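Local coordinates for protein DELTA1-pyrroline-2-carboxylate reductase (Thermococcus litoralis DSM 5473, PDB 6T3E) that catalyses the NAD(P)H-dependent reduction of delta1-pyrroline-2-carboxylate to L-proline, probably in L-hydroxyproline metabolism, at residues E44-A49 with D327-K332; R48-L53 with V321-E326. All coordinates share one frame; numbering follows the deposited sequence.

Contacts 1 and 2 are successive turns of one helix-helix seam, joining helix 39-54 to the start of helix 324-341, and they illustrate how a single interface changes character as it nears an active site. Both are largely buried, share Ala49 and have centres about 7 Å apart; Val46 CG2 bridges them, 4.1 Å from Glu326 CB. Contact 1 is mostly aliphatic, with Ile329 at its centre and an exposed arginine at its border. Contact 2 adds an aromatic ring and a buried carboxylate, and its second segment begins as the loop that touches proline and the nicotinamide. Neither is crossed by a hydrogen bond, so packing alone joins the segments.

Contact 1 (E44-A49 with D327-K332); sequences ESVERA and DAITAK
The packing of two helices, 39-54 and 324-341, is centred here on Ile329, which meets Ser45, Val46 and Ala49 one turn along the partner. The segment axes approach to 8.8 Å and run nearer antiparallel than parallel, at 133°. Such closeness suits the small residues on one side: the CA atoms of Ala49 and Ile329 are 6.2 Å apart. Ile329 divides its branches between its neighbours. Its CG1, set anti to the backbone N (chi1 -165°), comes to 3.3 Å from Ser45 O and also touches Ser45 CB, while CG2 turns to the methyl of Ala49, 3.7 Å from its CB. In proteins of the ornithine cyclodeaminase/mu-crystallin family the chain leaves the nucleotide-binding domain and returns to the substrate-binding domain it began in; this seam, between elements 278 residues apart, is consistent with that return, and strand 73-82 lies beside it, Leu82 touching Ala49. On one flank Val46 CG2 is 4.2 Å from Ile329 CG2. The same methyl lies 4.1 Å from Thr330 OG1, the side chains of Val46 and Thr330 crossing at a slant. That hydroxyl is not left without a partner, being hydrogen-bonded to Glu326 O, just as Ser45 OG bonds to Glu41 O. Toward the solvent border, Ile329 CD1 comes within 4.4 Å of Arg48 CD.

Contact 2 (R48-L53 with V321-E326); sequences RAFLEL and VGLAIE. With NAI (1,4-dihydronicotinamide adenine dinucleotide), chain F; PRO (proline), chain E.
The Phe50 ring carries Ile325 on one face and Glu326 at its edge. Ile325 CD1 stands 3.7 Å from the ring centroid, only 8° off the normal, a CH-pi contact made almost over the middle of the ring. Near the ring plane, Glu326 OE2 lies 3.3 Å from Phe50 CZ, at the aromatic C-H edge, whose partial positive charge probably suits it. The carboxylate plane is turned 67° against the ring. Leu323 CD2 approaches obliquely, 3.8 Å from Phe50 CE1, and meets Leu53 CD2 tip to tip at 4.1 Å. Ile325 reaches this place because its CG1 sits between the backbone N and the carbonyl carbon (chi1 64°), bringing CD1 against Phe50, Leu53 and Ala49 O. Phe50 also touches Leu298 and Ala299 of helix 298-303, which follows the last edge strand of the Rossmann-type parallel sheet, consistent with a place at the junction of the two domains. Segment 321-326 holds the end of the connection from strand 316-319 and the first residues of helix 324-341, and its residues Val321 and Gly322 line the pocket: Gly322 CA is 3.4 Å from N7N of the nicotinamide amide of the NADH and 3.8 Å from O of the bound proline. The backbone of Gly322, with its positive phi, has no place for a side chain, which would be pressed against the carbonyl O of Val321 and would also collide with that proline oxygen. Glu326 probably positions Arg134 from a second shell, its OE1 pairing with Arg134 NE, while Arg134 NH2 bonds to the proline.

Contact 1 (E44-A49 with D327-K332)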
loop_
_atom_site.group_PDB
_atom_site.type_symbol
_atom_site.label_atom_id
_atom_site.label_comp_id
_atom_site.label_asym_id
_atom_site.label_seq_id
_atom_site.Cartn_x
_atom_site.Cartn_y
_atom_site.Cartn_z
ATOM N N GLU B 44 -25.650 0.140 -3.370
ATOM C CA GLU B 44 -25.968 1.138 -2.356
ATOM C C GLU B 44 -24.721 1.575 -1.604
ATOM O O GLU B 44 -24.523 2.771 -1.357
ATOM C CB GLU B 44 -27.012 0.589 -1.382
ATOM C CG GLU B 44 -28.370 0.306 -2.014
ATOM C CD GLU B 44 -29.277 -0.533 -1.125
ATOM O OE1 GLU B 44 -29.180 -0.427 0.119
ATOM O OE2 GLU B 44 -30.083 -1.310 -1.679
ATOM N N SER B 45 -23.841 0.625 -1.279
ATOM C CA SER B 45 -22.682 0.939 -0.448
ATOM C C SER B 45 -21.662 1.776 -1.203
ATOM O O SER B 45 -21.115 2.738 -0.650
ATOM C CB SER B 45 -22.032 -0.350 0.049
ATOM O OG SER B 45 -22.987 -1.191 0.662
ATOM N N VAL B 46 -21.388 1.426 -2.465
ATOM C CA VAL B 46 -20.439 2.200 -3.256
ATOM C C VAL B 46 -20.983 3.609 -3.496
ATOM O O VAL B 46 -20.234 4.593 -3.503
ATOM C CB VAL B 46 -20.115 1.471 -4.575
ATOM C CG1 VAL B 46 -19.440 2.421 -5.555
ATOM C CG2 VAL B 46 -19.230 0.238 -4.337
ATOM N N GLU B 47 -22.301 3.735 -3.656
ATOM C CA GLU B 47 -22.892 5.059 -3.817
ATOM C C GLU B 47 -22.671 5.921 -2.579
ATOM O O GLU B 47 -22.338 7.108 -2.690
ATOM C CB GLU B 47 -24.382 4.928 -4.113
ATOM C CG GLU B 47 -25.059 6.241 -4.390
ATOM C CD GLU B 47 -26.333 6.078 -5.213
ATOM O OE1 GLU B 47 -26.845 4.925 -5.334
ATOM O OE2 GLU B 47 -26.793 7.107 -5.763
ATOM N N ARG B 48 -22.827 5.336 -1.389
ATOM C CA ARG B 48 -22.617 6.087 -0.153
ATOM C C ARG B 48 -21.150 6.461 0.032
ATOM O O ARG B 48 -20.836 7.536 0.565
ATOM C CB ARG B 48 -23.118 5.271 1.046
ATOM C CG ARG B 48 -22.924 5.982 2.378
ATOM C CD ARG B 48 -22.369 5.078 3.501
ATOM N NE ARG B 48 -22.557 5.666 4.836
ATOM C CZ ARG B 48 -21.992 6.798 5.265
ATOM N NH1 ARG B 48 -21.176 7.492 4.475
ATOM N NH2 ARG B 48 -22.244 7.242 6.495
ATOM N N ALA B 49 -20.242 5.590 -0.425
ATOM C CA ALA B 49 -18.815 5.869 -0.316
ATOM C C ALA B 49 -18.433 7.105 -1.119
ATOM O O ALA B 49 -17.581 7.896 -0.692
ATOM C CB ALA B 49 -18.017 4.657 -0.775
ATOM N N ASP B 327 -13.340 -0.378 -2.352
ATOM C CA ASP B 327 -12.894 -1.549 -1.613
ATOM C C ASP B 327 -13.179 -1.393 -0.125
ATOM O O ASP B 327 -13.668 -2.330 0.513
ATOM C CB ASP B 327 -11.408 -1.798 -1.864
ATOM C CG ASP B 327 -11.056 -1.776 -3.344
ATOM O OD1 ASP B 327 -11.624 -2.589 -4.111
ATOM O OD2 ASP B 327 -10.216 -0.932 -3.739
ATOM N N ALA B 328 -12.934 -0.205 0.437
ATOM C CA ALA B 328 -13.121 -0.044 1.878
ATOM C C ALA B 328 -14.594 -0.168 2.259
ATOM O O ALA B 328 -14.929 -0.814 3.254
ATOM C CB ALA B 328 -12.543 1.289 2.356
ATOM N N ILE B 329 -15.493 0.440 1.486
ATOM C CA ILE B 329 -16.907 0.368 1.840
ATOM C C ILE B 329 -17.430 -1.050 1.653
ATOM O O ILE B 329 -18.307 -1.506 2.400
ATOM C CB ILE B 329 -17.732 1.407 1.053
ATOM C CG1 ILE B 329 -19.111 1.568 1.691
ATOM C CG2 ILE B 329 -17.862 1.027 -0.402
ATOM C CD1 ILE B 329 -19.061 2.196 3.051
ATOM N N THR B 330 -16.918 -1.769 0.656
ATOM C CA THR B 330 -17.345 -3.148 0.470
ATOM C C THR B 330 -16.717 -4.086 1.507
ATOM O O THR B 330 -17.413 -4.935 2.081
ATOM C CB THR B 330 -17.025 -3.571 -0.958
ATOM O OG1 THR B 330 -17.742 -2.715 -1.856
ATOM C CG2 THR B 330 -17.438 -5.008 -1.211
ATOM N N ALA B 331 -15.430 -3.891 1.825
ATOM C CA ALA B 331 -14.777 -4.732 2.824
ATOM C C ALA B 331 -15.406 -4.561 4.195
ATOM O O ALA B 331 -15.597 -5.548 4.918
ATOM C CB ALA B 331 -13.295 -4.400 2.906
ATOM N N LYS B 332 -15.754 -3.323 4.571
ATOM C CA LYS B 332 -16.360 -3.130 5.881
ATOM C C LYS B 332 -17.789 -3.653 5.893
ATOM O O LYS B 332 -18.221 -4.265 6.874
ATOM C CB LYS B 332 -16.320 -1.647 6.267
ATOM C CG LYS B 332 -16.843 -1.312 7.675
ATOM C CD LYS B 332 -15.715 -1.319 8.751
ATOM C CE LYS B 332 -16.220 -0.973 10.181
ATOM N NZ LYS B 332 -15.573 -1.784 11.274
#

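Contact 2 (R48-L53 with V321-E326)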
loop_
_atom_site.group_PDB
_atom_site.type_symbol
_atom_site.label_atom_id
_atom_site.label_comp_id
_atom_site.label_asym_id
_atom_site.label_seq_id
_atom_site.Cartn_x
_atom_site.Cartn_y
_atom_site.Cartn_z
ATOM N N ARG B 48 -22.827 5.336 -1.389
ATOM C CA ARG B 48 -22.617 6.087 -0.153
ATOM C C ARG B 48 -21.150 6.461 0.032
ATOM O O ARG B 48 -20.836 7.536 0.565
ATOM C CB ARG B 48 -23.118 5.271 1.046
ATOM C CG ARG B 48 -22.924 5.982 2.378
ATOM C CD ARG B 48 -22.369 5.078 3.501
ATOM N NE ARG B 48 -22.557 5.666 4.836
ATOM C CZ ARG B 48 -21.992 6.798 5.265
ATOM N NH1 ARG B 48 -21.176 7.492 4.475
ATOM N NH2 ARG B 48 -22.244 7.242 6.495
ATOM N N ALA B 49 -20.242 5.590 -0.425
ATOM C CA ALA B 49 -18.815 5.869 -0.316
ATOM C C ALA B 49 -18.433 7.105 -1.119
ATOM O O ALA B 49 -17.581 7.896 -0.692
ATOM C CB ALA B 49 -18.017 4.657 -0.775
ATOM N N PHE B 50 -19.033 7.269 -2.302
ATOM C CA PHE B 50 -18.765 8.444 -3.122
ATOM C C PHE B 50 -19.425 9.692 -2.549
ATOM O O PHE B 50 -18.861 10.790 -2.639
ATOM C CB PHE B 50 -19.228 8.193 -4.556
ATOM C CG PHE B 50 -18.222 7.451 -5.384
ATOM C CD1 PHE B 50 -17.133 8.114 -5.927
ATOM C CD2 PHE B 50 -18.348 6.089 -5.592
ATOM C CE1 PHE B 50 -16.204 7.439 -6.672
ATOM C CE2 PHE B 50 -17.413 5.396 -6.349
ATOM C CZ PHE B 50 -16.338 6.068 -6.888
ATOM N N LEU B 51 -20.611 9.549 -1.952
ATOM C CA LEU B 51 -21.203 10.680 -1.252
ATOM C C LEU B 51 -20.341 11.085 -0.069
ATOM O O LEU B 51 -20.136 12.282 0.181
ATOM C CB LEU B 51 -22.616 10.338 -0.791
ATOM C CG LEU B 51 -23.340 11.414 0.029
ATOM C CD1 LEU B 51 -23.451 12.722 -0.744
ATOM C CD2 LEU B 51 -24.712 10.915 0.458
ATOM N N GLU B 52 -19.808 10.098 0.659
ATOM C CA GLU B 52 -18.893 10.404 1.753
ATOM C C GLU B 52 -17.624 11.075 1.235
ATOM O O GLU B 52 -17.091 11.987 1.883
ATOM C CB GLU B 52 -18.584 9.122 2.539
ATOM C CG GLU B 52 -17.444 9.234 3.561
ATOM C CD GLU B 52 -17.417 8.100 4.595
ATOM O OE1 GLU B 52 -18.342 7.259 4.618
ATOM O OE2 GLU B 52 -16.448 8.046 5.385
ATOM N N LEU B 53 -17.160 10.678 0.046
ATOM C CA LEU B 53 -15.979 11.298 -0.558
ATOM C C LEU B 53 -16.239 12.750 -0.954
ATOM O O LEU B 53 -15.349 13.600 -0.836
ATOM C CB LEU B 53 -15.535 10.483 -1.769
ATOM C CG LEU B 53 -14.789 11.221 -2.878
ATOM C CD1 LEU B 53 -13.366 11.542 -2.432
ATOM C CD2 LEU B 53 -14.799 10.386 -4.149
ATOM N N VAL B 321 -11.500 3.324 -13.651
ATOM C CA VAL B 321 -10.226 2.644 -13.435
ATOM C C VAL B 321 -10.117 2.022 -12.054
ATOM O O VAL B 321 -9.158 1.275 -11.809
ATOM C CB VAL B 321 -9.036 3.594 -13.667
ATOM C CG1 VAL B 321 -8.909 3.922 -15.168
ATOM C CG2 VAL B 321 -9.200 4.839 -12.832
ATOM N N GLY B 322 -11.006 2.361 -11.131
ATOM C CA GLY B 322 -11.000 1.828 -9.778
ATOM C C GLY B 322 -10.573 2.884 -8.774
ATOM O O GLY B 322 -9.625 3.647 -9.003
ATOM N N LEU B 323 -11.281 2.943 -7.657
ATOM C CA LEU B 323 -10.957 3.865 -6.578
ATOM C C LEU B 323 -11.015 3.112 -5.253
ATOM O O LEU B 323 -11.912 2.291 -5.034
ATOM C CB LEU B 323 -11.906 5.071 -6.572
ATOM C CG LEU B 323 -11.431 6.291 -5.775
ATOM C CD1 LEU B 323 -10.092 6.822 -6.266
ATOM C CD2 LEU B 323 -12.496 7.378 -5.792
ATOM N N ALA B 324 -10.063 3.404 -4.363
ATOM C CA ALA B 324 -9.899 2.600 -3.156
ATOM C C ALA B 324 -11.099 2.669 -2.219
ATOM O O ALA B 324 -11.279 1.755 -1.404
ATOM C CB ALA B 324 -8.634 3.021 -2.403
ATOM N N ILE B 325 -11.918 3.723 -2.303
ATOM C CA ILE B 325 -13.058 3.828 -1.393
ATOM C C ILE B 325 -14.051 2.709 -1.642
ATOM O O ILE B 325 -14.770 2.294 -0.723
ATOM C CB ILE B 325 -13.755 5.195 -1.503
ATOM C CG1 ILE B 325 -14.357 5.395 -2.894
ATOM C CG2 ILE B 325 -12.813 6.299 -1.148
ATOM C CD1 ILE B 325 -15.318 6.565 -2.956
ATOM N N GLU B 326 -14.141 2.229 -2.884
ATOM C CA GLU B 326 -15.068 1.145 -3.178
ATOM C C GLU B 326 -14.645 -0.148 -2.493
ATOM O O GLU B 326 -15.500 -0.925 -2.049
ATOM C CB GLU B 326 -15.178 0.968 -4.691
ATOM C CG GLU B 326 -15.084 2.286 -5.456
ATOM C CD GLU B 326 -14.909 2.117 -6.956
ATOM O OE1 GLU B 326 -14.275 1.140 -7.403
ATOM O OE2 GLU B 326 -15.416 2.980 -7.697
HETATM P PA NAI F . -10.178 -11.193 -17.923
HETATM O O1A NAI F . -8.857 -11.608 -18.517
HETATM O O2A NAI F . -10.716 -12.299 -17.037
HETATM O O5B NAI F . -11.275 -10.753 -19.069
HETATM C C5B NAI F . -10.748 -9.923 -20.097
HETATM C C4B NAI F . -11.547 -10.209 -21.443
HETATM O O4B NAI F . -11.227 -9.345 -22.349
HETATM C C3B NAI F . -11.127 -11.589 -21.999
HETATM O O3B NAI F . -12.230 -12.371 -22.101
HETATM C C2B NAI F . -10.498 -11.259 -23.368
HETATM O O2B NAI F . -10.696 -12.400 -24.340
HETATM C C1B NAI F . -11.148 -10.189 -23.730
HETATM N N9A NAI F . -10.449 -9.431 -24.732
HETATM C C8A NAI F . -9.167 -9.074 -24.613
HETATM N N7A NAI F . -8.839 -8.391 -25.705
HETATM C C5A NAI F . -9.921 -8.323 -26.499
HETATM C C6A NAI F . -10.100 -7.731 -27.726
HETATM N N6A NAI F . -9.208 -6.987 -28.595
HETATM N N1A NAI F . -11.284 -7.796 -28.333
HETATM C C2A NAI F . -12.308 -8.440 -27.721
HETATM N N3A NAI F . -12.131 -9.020 -26.508
HETATM C C4A NAI F . -10.917 -8.958 -25.904
HETATM O O3 NAI F . -9.858 -9.826 -17.028
HETATM P PN NAI F . -11.035 -8.961 -16.227
HETATM O O1N NAI F . -10.875 -9.345 -14.769
HETATM O O2N NAI F . -12.404 -9.262 -16.770
HETATM O O5D NAI F . -10.742 -7.375 -16.418
HETATM C C5D NAI F . -11.253 -6.766 -17.546
HETATM C C4D NAI F . -10.658 -5.335 -17.637
HETATM O O4D NAI F . -11.096 -4.563 -16.661
HETATM C C3D NAI F . -9.132 -5.394 -17.472
HETATM O O3D NAI F . -8.552 -4.509 -18.359
HETATM C C2D NAI F . -8.874 -4.897 -16.042
HETATM O O2D NAI F . -7.449 -4.347 -15.967
HETATM C C1D NAI F . -9.799 -3.985 -15.892
HETATM N N1N NAI F . -10.136 -3.813 -14.470
HETATM C C2N NAI F . -10.377 -2.494 -13.914
HETATM C C3N NAI F . -11.180 -2.349 -12.591
HETATM C C7N NAI F . -11.956 -1.015 -12.421
HETATM O O7N NAI F . -11.936 -0.252 -13.315
HETATM N N7N NAI F . -12.694 -0.725 -11.171
HETATM C C4N NAI F . -11.705 -3.576 -11.872
HETATM C C5N NAI F . -10.956 -4.865 -12.235
HETATM C C6N NAI F . -10.235 -4.963 -13.591
HETATM N N PRO E . -7.501 -1.958 -11.764
HETATM C CA PRO E . -8.314 -2.872 -10.957
HETATM C C PRO E . -8.687 -2.340 -9.575
HETATM O O PRO E . -8.660 -1.131 -9.300
HETATM C CB PRO E . -7.412 -4.099 -10.828
HETATM C CG PRO E . -6.650 -4.126 -12.117
HETATM C CD PRO E . -6.511 -2.686 -12.583
HETATM O OXT PRO E . -9.025 -3.127 -8.691
#